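Local coordinates for protein computational Design of Enzyme (Synthetic construct, PDB 3TP4) that is a computationally designed enzyme built to carry an activated serine-containing catalytic triad, probably on a glycosyl hydrolase family 26 TIM-barrel scaffold, at residues E4-R18 / G360-Q372. Residues are numbered along the deposited sequence; the frame is centred on the assembly and turned at random.
Sequences ETIAIVDADATAETR and GAFDRTVAAAPAQ
Arg18 reaches from the first turn of helix 15-27 across the backbone of Val366, its chain bent at chi3 (-52°) to turn the guanidinium edge toward that carbonyl. NE gives a nearly straight bond to Val366 O, lying in both the guanidinium and carbonyl planes, though the modelled 2.5 Å from Arg18 NE to Val366 O is very short and its exact length doubtful; NH2 adds a weak one. NH1 holds Ala13 O at 2.8 Å, also in plane, which fixes the group's rotation, while Ala15 CA lies over the rim of one guanidinium face. Val366 spreads its two methyls: CG1 packs on Arg18 C and O, and CG2, anti to the backbone N, meets Ile6 CG1 at 3.6 Å, the two side chains crossing at about a right angle. This two-stranded parallel sheet, 4-6 with 366-368, ties the N-terminal strand to the connection leading from the barrel to the C-terminal Ig-like domain. Ile6 N gives to Ala367 O (3.0 Å), and Ile6 O accepts from Ala369 N (2.9 Å). Ala368 CB touches both Ile8 CG2 (3.6 Å) and Ala11 O (3.3 Å), on the face shared with Ile6 and Val366. At the far end Glu16 CG rests against Phe362 O at 3.5 Å, and the phenyl ring turns its edge to Glu16 O.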
ATOM      1  N   GLU A   4      -9.525 -23.971   2.578  1.00 81.91           N
ATOM      2  CA  GLU A   4      -8.667 -22.932   3.142  1.00 70.86           C
ATOM      3  C   GLU A   4      -9.460 -21.670   3.492  1.00 60.94           C
ATOM      4  O   GLU A   4     -10.293 -21.210   2.708  1.00 54.02           O
ATOM      5  CB  GLU A   4      -7.537 -22.597   2.162  1.00 66.73           C
ATOM      6  CG  GLU A   4      -6.422 -21.736   2.747  1.00 67.53           C
ATOM      7  CD  GLU A   4      -5.411 -21.281   1.699  1.00 69.44           C
ATOM      8  OE1 GLU A   4      -5.477 -21.763   0.543  1.00 66.63           O
ATOM      9  OE2 GLU A   4      -4.551 -20.434   2.032  1.00 68.98           O
ATOM     10  N   THR A   5      -9.194 -21.121   4.676  1.00 58.07           N
ATOM     11  CA  THR A   5      -9.828 -19.883   5.132  1.00 52.03           C
ATOM     12  C   THR A   5      -8.753 -18.872   5.517  1.00 44.63           C
ATOM     13  O   THR A   5      -7.820 -19.207   6.246  1.00 47.52           O
ATOM     14  CB  THR A   5     -10.713 -20.134   6.369  1.00 51.92           C
ATOM     15  OG1 THR A   5     -11.631 -21.201   6.098  1.00 58.22           O
ATOM     16  CG2 THR A   5     -11.490 -18.873   6.749  1.00 43.80           C
ATOM     17  N   ILE A   6      -8.875 -17.637   5.046  1.00 39.10           N
ATOM     18  CA  ILE A   6      -7.867 -16.637   5.387  1.00 38.97           C
ATOM     19  C   ILE A   6      -8.437 -15.301   5.843  1.00 34.36           C
ATOM     20  O   ILE A   6      -9.536 -14.906   5.453  1.00 34.83           O
ATOM     21  CB  ILE A   6      -6.887 -16.378   4.227  1.00 42.66           C
ATOM     22  CG1 ILE A   6      -7.645 -15.901   2.989  1.00 41.02           C
ATOM     23  CG2 ILE A   6      -6.080 -17.632   3.918  1.00 51.31           C
ATOM     24  CD1 ILE A   6      -6.731 -15.436   1.878  1.00 44.18           C
ATOM     25  N   ALA A   7      -7.658 -14.610   6.664  1.00 41.72           N
ATOM     26  CA  ALA A   7      -7.986 -13.258   7.075  1.00 44.76           C
ATOM     27  C   ALA A   7      -7.674 -12.341   5.914  1.00 32.40           C
ATOM     28  O   ALA A   7      -6.532 -12.270   5.458  1.00 34.73           O
ATOM     29  CB  ALA A   7      -7.168 -12.863   8.290  1.00 50.42           C
ATOM     30  N   ILE A   8      -8.700 -11.661   5.417  1.00 27.53           N
ATOM     31  CA  ILE A   8      -8.534 -10.735   4.309  1.00 29.65           C
ATOM     32  C   ILE A   8      -9.333  -9.483   4.620  1.00 29.69           C
ATOM     33  O   ILE A   8     -10.445  -9.564   5.133  1.00 30.22           O
ATOM     34  CB  ILE A   8      -8.996 -11.352   2.974  1.00 28.74           C
ATOM     35  CG1 ILE A   8      -8.975 -10.310   1.858  1.00 25.25           C
ATOM     36  CG2 ILE A   8     -10.386 -11.950   3.111  1.00 33.77           C
ATOM     37  CD1 ILE A   8      -9.135 -10.909   0.426  1.00 24.24           C
ATOM     38  N   VAL A   9      -8.756  -8.324   4.324  1.00 25.87           N
ATOM     39  CA  VAL A   9      -9.377  -7.049   4.681  1.00 24.39           C
ATOM     40  C   VAL A   9     -10.792  -6.917   4.128  1.00 30.78           C
ATOM     41  O   VAL A   9     -11.711  -6.484   4.829  1.00 27.77           O
ATOM     42  CB  VAL A   9      -8.480  -5.874   4.246  1.00 25.55           C
ATOM     43  CG1 VAL A   9      -9.249  -4.564   4.264  1.00 23.96           C
ATOM     44  CG2 VAL A   9      -7.258  -5.797   5.185  1.00 23.72           C
ATOM     45  N   ASP A  10     -10.964  -7.294   2.867  1.00 27.69           N
ATOM     46  CA  ASP A  10     -12.278  -7.269   2.248  1.00 28.30           C
ATOM     47  C   ASP A  10     -12.884  -8.671   2.253  1.00 35.38           C
ATOM     48  O   ASP A  10     -12.571  -9.500   1.386  1.00 30.94           O
ATOM     49  CB  ASP A  10     -12.184  -6.714   0.827  1.00 31.09           C
ATOM     50  CG  ASP A  10     -13.481  -6.858   0.056  1.00 35.60           C
ATOM     51  OD1 ASP A  10     -14.550  -7.026   0.689  1.00 35.92           O
ATOM     52  OD2 ASP A  10     -13.429  -6.811  -1.188  1.00 35.77           O
ATOM     53  N   ALA A  11     -13.747  -8.934   3.237  1.00 30.60           N
ATOM     54  CA  ALA A  11     -14.349 -10.261   3.386  1.00 37.42           C
ATOM     55  C   ALA A  11     -15.226 -10.632   2.194  1.00 37.69           C
ATOM     56  O   ALA A  11     -15.568 -11.804   2.017  1.00 39.52           O
ATOM     57  CB  ALA A  11     -15.148 -10.362   4.688  1.00 36.72           C
ATOM     58  N   ASP A  12     -15.583  -9.636   1.387  1.00 35.77           N
ATOM     59  CA  ASP A  12     -16.399  -9.848   0.192  1.00 33.35           C
ATOM     60  C   ASP A  12     -15.590  -9.811  -1.111  1.00 36.42           C
ATOM     61  O   ASP A  12     -16.167  -9.692  -2.193  1.00 30.78           O
ATOM     62  CB  ASP A  12     -17.503  -8.787   0.103  1.00 39.80           C
ATOM     63  CG  ASP A  12     -18.574  -8.952   1.175  1.00 49.99           C
ATOM     64  OD1 ASP A  12     -18.899 -10.103   1.539  1.00 54.99           O
ATOM     65  OD2 ASP A  12     -19.092  -7.926   1.650  1.00 55.13           O
ATOM     66  N   ALA A  13     -14.267  -9.890  -1.013  1.00 31.88           N
ATOM     67  CA  ALA A  13     -13.407  -9.849  -2.197  1.00 34.16           C
ATOM     68  C   ALA A  13     -13.686 -11.034  -3.113  1.00 34.98           C
ATOM     69  O   ALA A  13     -14.094 -12.104  -2.664  1.00 34.45           O
ATOM     70  CB  ALA A  13     -11.927  -9.839  -1.802  1.00 30.03           C
ATOM     71  N   THR A  14     -13.444 -10.835  -4.397  1.00 34.99           N
ATOM     72  CA  THR A  14     -13.666 -11.887  -5.381  1.00 37.69           C
ATOM     73  C   THR A  14     -12.818 -13.131  -5.115  1.00 41.96           C
ATOM     74  O   THR A  14     -11.840 -13.098  -4.359  1.00 37.02           O
ATOM     75  CB  THR A  14     -13.382 -11.377  -6.803  1.00 34.80           C
ATOM     76  OG1 THR A  14     -11.972 -11.179  -6.976  1.00 36.68           O
ATOM     77  CG2 THR A  14     -14.106 -10.062  -7.046  1.00 33.89           C
ATOM     78  N   ALA A  15     -13.214 -14.231  -5.746  1.00 37.00           N
ATOM     79  CA  ALA A  15     -12.537 -15.506  -5.611  1.00 35.31           C
ATOM     80  C   ALA A  15     -11.065 -15.366  -5.999  1.00 27.45           C
ATOM     81  O   ALA A  15     -10.176 -15.859  -5.307  1.00 33.87           O
ATOM     82  CB  ALA A  15     -13.225 -16.555  -6.510  1.00 35.41           C
ATOM     83  N   GLU A  16     -10.820 -14.696  -7.119  1.00 30.27           N
ATOM     84  CA  GLU A  16      -9.459 -14.554  -7.637  1.00 32.11           C
ATOM     85  C   GLU A  16      -8.599 -13.723  -6.686  1.00 31.28           C
ATOM     86  O   GLU A  16      -7.405 -13.985  -6.514  1.00 34.58           O
ATOM     87  CB  GLU A  16      -9.473 -13.931  -9.031  1.00 29.21           C
ATOM     88  CG  GLU A  16     -10.007 -14.875 -10.134  1.00 33.84           C
ATOM     89  CD  GLU A  16     -11.530 -15.010 -10.122  1.00 43.13           C
ATOM     90  OE1 GLU A  16     -12.217 -14.194  -9.461  1.00 40.16           O
ATOM     91  OE2 GLU A  16     -12.046 -15.938 -10.779  1.00 50.00           O
ATOM     92  N   THR A  17      -9.228 -12.737  -6.063  1.00 26.59           N
ATOM     93  CA  THR A  17      -8.554 -11.848  -5.119  1.00 30.33           C
ATOM     94  C   THR A  17      -8.170 -12.580  -3.839  1.00 33.28           C
ATOM     95  O   THR A  17      -7.037 -12.455  -3.365  1.00 29.85           O
ATOM     96  CB  THR A  17      -9.444 -10.640  -4.789  1.00 33.08           C
ATOM     97  OG1 THR A  17      -9.740  -9.946  -6.004  1.00 29.58           O
ATOM     98  CG2 THR A  17      -8.734  -9.688  -3.819  1.00 30.42           C
ATOM     99  N   ARG A  18      -9.111 -13.342  -3.282  1.00 28.96           N
ATOM    100  CA  ARG A  18      -8.806 -14.207  -2.148  1.00 25.37           C
ATOM    101  C   ARG A  18      -7.730 -15.214  -2.521  1.00 32.17           C
ATOM    102  O   ARG A  18      -6.837 -15.497  -1.725  1.00 31.99           O
ATOM    103  CB  ARG A  18     -10.061 -14.929  -1.623  1.00 30.61           C
ATOM    104  CG  ARG A  18     -11.257 -13.984  -1.361  1.00 38.57           C
ATOM    105  CD  ARG A  18     -12.402 -14.648  -0.591  1.00 42.26           C
ATOM    106  NE  ARG A  18     -12.853 -15.904  -1.184  1.00 51.42           N
ATOM    107  CZ  ARG A  18     -13.781 -16.008  -2.130  1.00 44.05           C
ATOM    108  NH1 ARG A  18     -14.375 -14.929  -2.616  1.00 42.94           N
ATOM    109  NH2 ARG A  18     -14.115 -17.203  -2.594  1.00 45.41           N
ATOM    110  N   GLY A 360      -0.909 -20.855 -10.489  1.00 33.59           N
ATOM    111  CA  GLY A 360      -1.880 -21.080  -9.423  1.00 32.94           C
ATOM    112  C   GLY A 360      -2.162 -19.856  -8.546  1.00 37.89           C
ATOM    113  O   GLY A 360      -2.601 -19.992  -7.402  1.00 36.53           O
ATOM    114  N   ALA A 361      -1.932 -18.662  -9.078  1.00 36.06           N
ATOM    115  CA  ALA A 361      -2.124 -17.447  -8.290  1.00 35.70           C
ATOM    116  C   ALA A 361      -3.595 -17.094  -8.114  1.00 37.14           C
ATOM    117  O   ALA A 361      -3.989 -16.582  -7.064  1.00 31.97           O
ATOM    118  CB  ALA A 361      -1.369 -16.274  -8.904  1.00 33.89           C
ATOM    119  N   PHE A 362      -4.411 -17.382  -9.128  1.00 27.12           N
ATOM    120  CA  PHE A 362      -5.772 -16.845  -9.154  1.00 29.90           C
ATOM    121  C   PHE A 362      -6.895 -17.878  -9.129  1.00 33.76           C
ATOM    122  O   PHE A 362      -8.063 -17.505  -9.001  1.00 38.77           O
ATOM    123  CB  PHE A 362      -5.964 -15.918 -10.358  1.00 32.13           C
ATOM    124  CG  PHE A 362      -4.988 -14.790 -10.408  1.00 36.34           C
ATOM    125  CD1 PHE A 362      -5.060 -13.753  -9.490  1.00 28.72           C
ATOM    126  CD2 PHE A 362      -3.985 -14.763 -11.374  1.00 40.67           C
ATOM    127  CE1 PHE A 362      -4.154 -12.700  -9.526  1.00 28.23           C
ATOM    128  CE2 PHE A 362      -3.074 -13.715 -11.418  1.00 36.30           C
ATOM    129  CZ  PHE A 362      -3.156 -12.680 -10.489  1.00 31.89           C
ATOM    130  N   ASP A 363      -6.554 -19.158  -9.222  0.50 21.14           N
ATOM    131  CA  ASP A 363      -7.567 -20.179  -9.433  0.50 25.07           C
ATOM    132  C   ASP A 363      -7.759 -21.054  -8.213  0.50 26.82           C
ATOM    133  O   ASP A 363      -8.360 -22.116  -8.296  0.50 26.96           O
ATOM    134  CB  ASP A 363      -7.236 -21.027 -10.674  0.50 27.31           C
ATOM    135  CG  ASP A 363      -5.900 -21.740 -10.564  0.50 27.46           C
ATOM    136  OD1 ASP A 363      -5.179 -21.538  -9.569  0.50 28.82           O
ATOM    137  OD2 ASP A 363      -5.563 -22.500 -11.490  0.50 30.32           O
ATOM    138  N   ARG A 364      -7.257 -20.595  -7.071  1.00 32.36           N
ATOM    139  CA  ARG A 364      -7.415 -21.335  -5.829  1.00 39.21           C
ATOM    140  C   ARG A 364      -8.831 -21.186  -5.274  1.00 38.68           C
ATOM    141  O   ARG A 364      -9.533 -20.220  -5.577  1.00 36.70           O
ATOM    142  CB  ARG A 364      -6.363 -20.898  -4.801  1.00 43.75           C
ATOM    143  CG  ARG A 364      -4.968 -21.434  -5.113  1.00 43.58           C
ATOM    144  CD  ARG A 364      -3.875 -20.403  -4.881  1.00 41.95           C
ATOM    145  NE  ARG A 364      -3.269 -20.517  -3.563  1.00 46.40           N
ATOM    146  CZ  ARG A 364      -2.022 -20.922  -3.332  1.00 44.99           C
ATOM    147  NH1 ARG A 364      -1.223 -21.273  -4.331  1.00 43.93           N
ATOM    148  NH2 ARG A 364      -1.573 -20.982  -2.087  1.00 40.94           N
ATOM    149  N   THR A 365      -9.252 -22.167  -4.489  1.00 36.74           N
ATOM    150  CA  THR A 365     -10.519 -22.088  -3.780  1.00 43.91           C
ATOM    151  C   THR A 365     -10.233 -21.744  -2.324  1.00 40.58           C
ATOM    152  O   THR A 365      -9.688 -22.562  -1.574  1.00 40.77           O
ATOM    153  CB  THR A 365     -11.301 -23.410  -3.863  1.00 49.95           C
ATOM    154  OG1 THR A 365     -11.560 -23.723  -5.239  1.00 49.49           O
ATOM    155  CG2 THR A 365     -12.628 -23.286  -3.121  1.00 52.93           C
ATOM    156  N   VAL A 366     -10.586 -20.526  -1.935  1.00 38.52           N
ATOM    157  CA  VAL A 366     -10.289 -20.047  -0.591  1.00 39.85           C
ATOM    158  C   VAL A 366     -11.371 -19.091  -0.101  1.00 37.52           C
ATOM    159  O   VAL A 366     -11.752 -18.151  -0.802  1.00 41.86           O
ATOM    160  CB  VAL A 366      -8.905 -19.372  -0.538  1.00 43.76           C
ATOM    161  CG1 VAL A 366      -8.671 -18.561  -1.785  1.00 50.26           C
ATOM    162  CG2 VAL A 366      -8.764 -18.523   0.715  1.00 42.07           C
ATOM    163  N   ALA A 367     -11.880 -19.360   1.095  1.00 36.79           N
ATOM    164  CA  ALA A 367     -12.933 -18.534   1.676  1.00 38.34           C
ATOM    165  C   ALA A 367     -12.371 -17.496   2.638  1.00 37.57           C
ATOM    166  O   ALA A 367     -11.332 -17.700   3.276  1.00 41.15           O
ATOM    167  CB  ALA A 367     -13.978 -19.396   2.372  1.00 41.22           C
ATOM    168  N   ALA A 368     -13.070 -16.375   2.719  1.00 41.13           N
ATOM    169  CA  ALA A 368     -12.717 -15.303   3.630  1.00 42.64           C
ATOM    170  C   ALA A 368     -13.213 -15.583   5.047  1.00 42.83           C
ATOM    171  O   ALA A 368     -14.379 -15.917   5.256  1.00 45.79           O
ATOM    172  CB  ALA A 368     -13.299 -13.997   3.126  1.00 41.68           C
ATOM    173  N   ALA A 369     -12.318 -15.455   6.018  1.00 44.44           N
ATOM    174  CA  ALA A 369     -12.743 -15.368   7.405  1.00 41.58           C
ATOM    175  C   ALA A 369     -13.730 -14.214   7.514  1.00 39.26           C
ATOM    176  O   ALA A 369     -13.631 -13.230   6.771  1.00 39.92           O
ATOM    177  CB  ALA A 369     -11.547 -15.133   8.312  1.00 36.06           C
ATOM    178  N   PRO A 370     -14.699 -14.327   8.432  1.00 43.65           N
ATOM    179  CA  PRO A 370     -15.663 -13.236   8.608  1.00 44.31           C
ATOM    180  C   PRO A 370     -14.939 -11.958   9.015  1.00 40.12           C
ATOM    181  O   PRO A 370     -13.960 -12.048   9.760  1.00 37.17           O
ATOM    182  CB  PRO A 370     -16.547 -13.739   9.754  1.00 46.12           C
ATOM    183  CG  PRO A 370     -15.678 -14.670  10.513  1.00 51.36           C
ATOM    184  CD  PRO A 370     -14.822 -15.350   9.484  1.00 47.91           C
ATOM    185  N   ALA A 371     -15.400 -10.805   8.533  1.00 38.33           N
ATOM    186  CA  ALA A 371     -14.761  -9.523   8.847  1.00 42.73           C
ATOM    187  C   ALA A 371     -14.690  -9.299  10.355  1.00 40.35           C
ATOM    188  O   ALA A 371     -15.612  -9.663  11.081  1.00 46.00           O
ATOM    189  CB  ALA A 371     -15.520  -8.382   8.183  1.00 42.48           C
ATOM    190  N   GLN A 372     -13.601  -8.718  10.839  1.00 39.47           N
ATOM    191  CA  GLN A 372     -13.508  -8.465  12.274  1.00 39.16           C
ATOM    192  C   GLN A 372     -14.226  -7.165  12.636  1.00 35.26           C
ATOM    193  O   GLN A 372     -14.028  -6.137  11.989  1.00 31.09           O
ATOM    194  CB  GLN A 372     -12.055  -8.489  12.781  1.00 44.59           C
ATOM    195  CG  GLN A 372     -11.117  -7.445  12.175  1.00 56.01           C
ATOM    196  CD  GLN A 372      -9.634  -7.715  12.491  1.00 62.37           C
ATOM    197  OE1 GLN A 372      -8.872  -8.177  11.625  1.00 48.65           O
ATOM    198  NE2 GLN A 372      -9.221  -7.420  13.730  1.00 58.09           N
TER
HETATM  199  O   HOH W   1     -11.619 -11.747   6.590  1.00 38.67           O
HETATM  200  O   HOH W   2     -10.909 -18.411  -4.048  1.00 32.68           O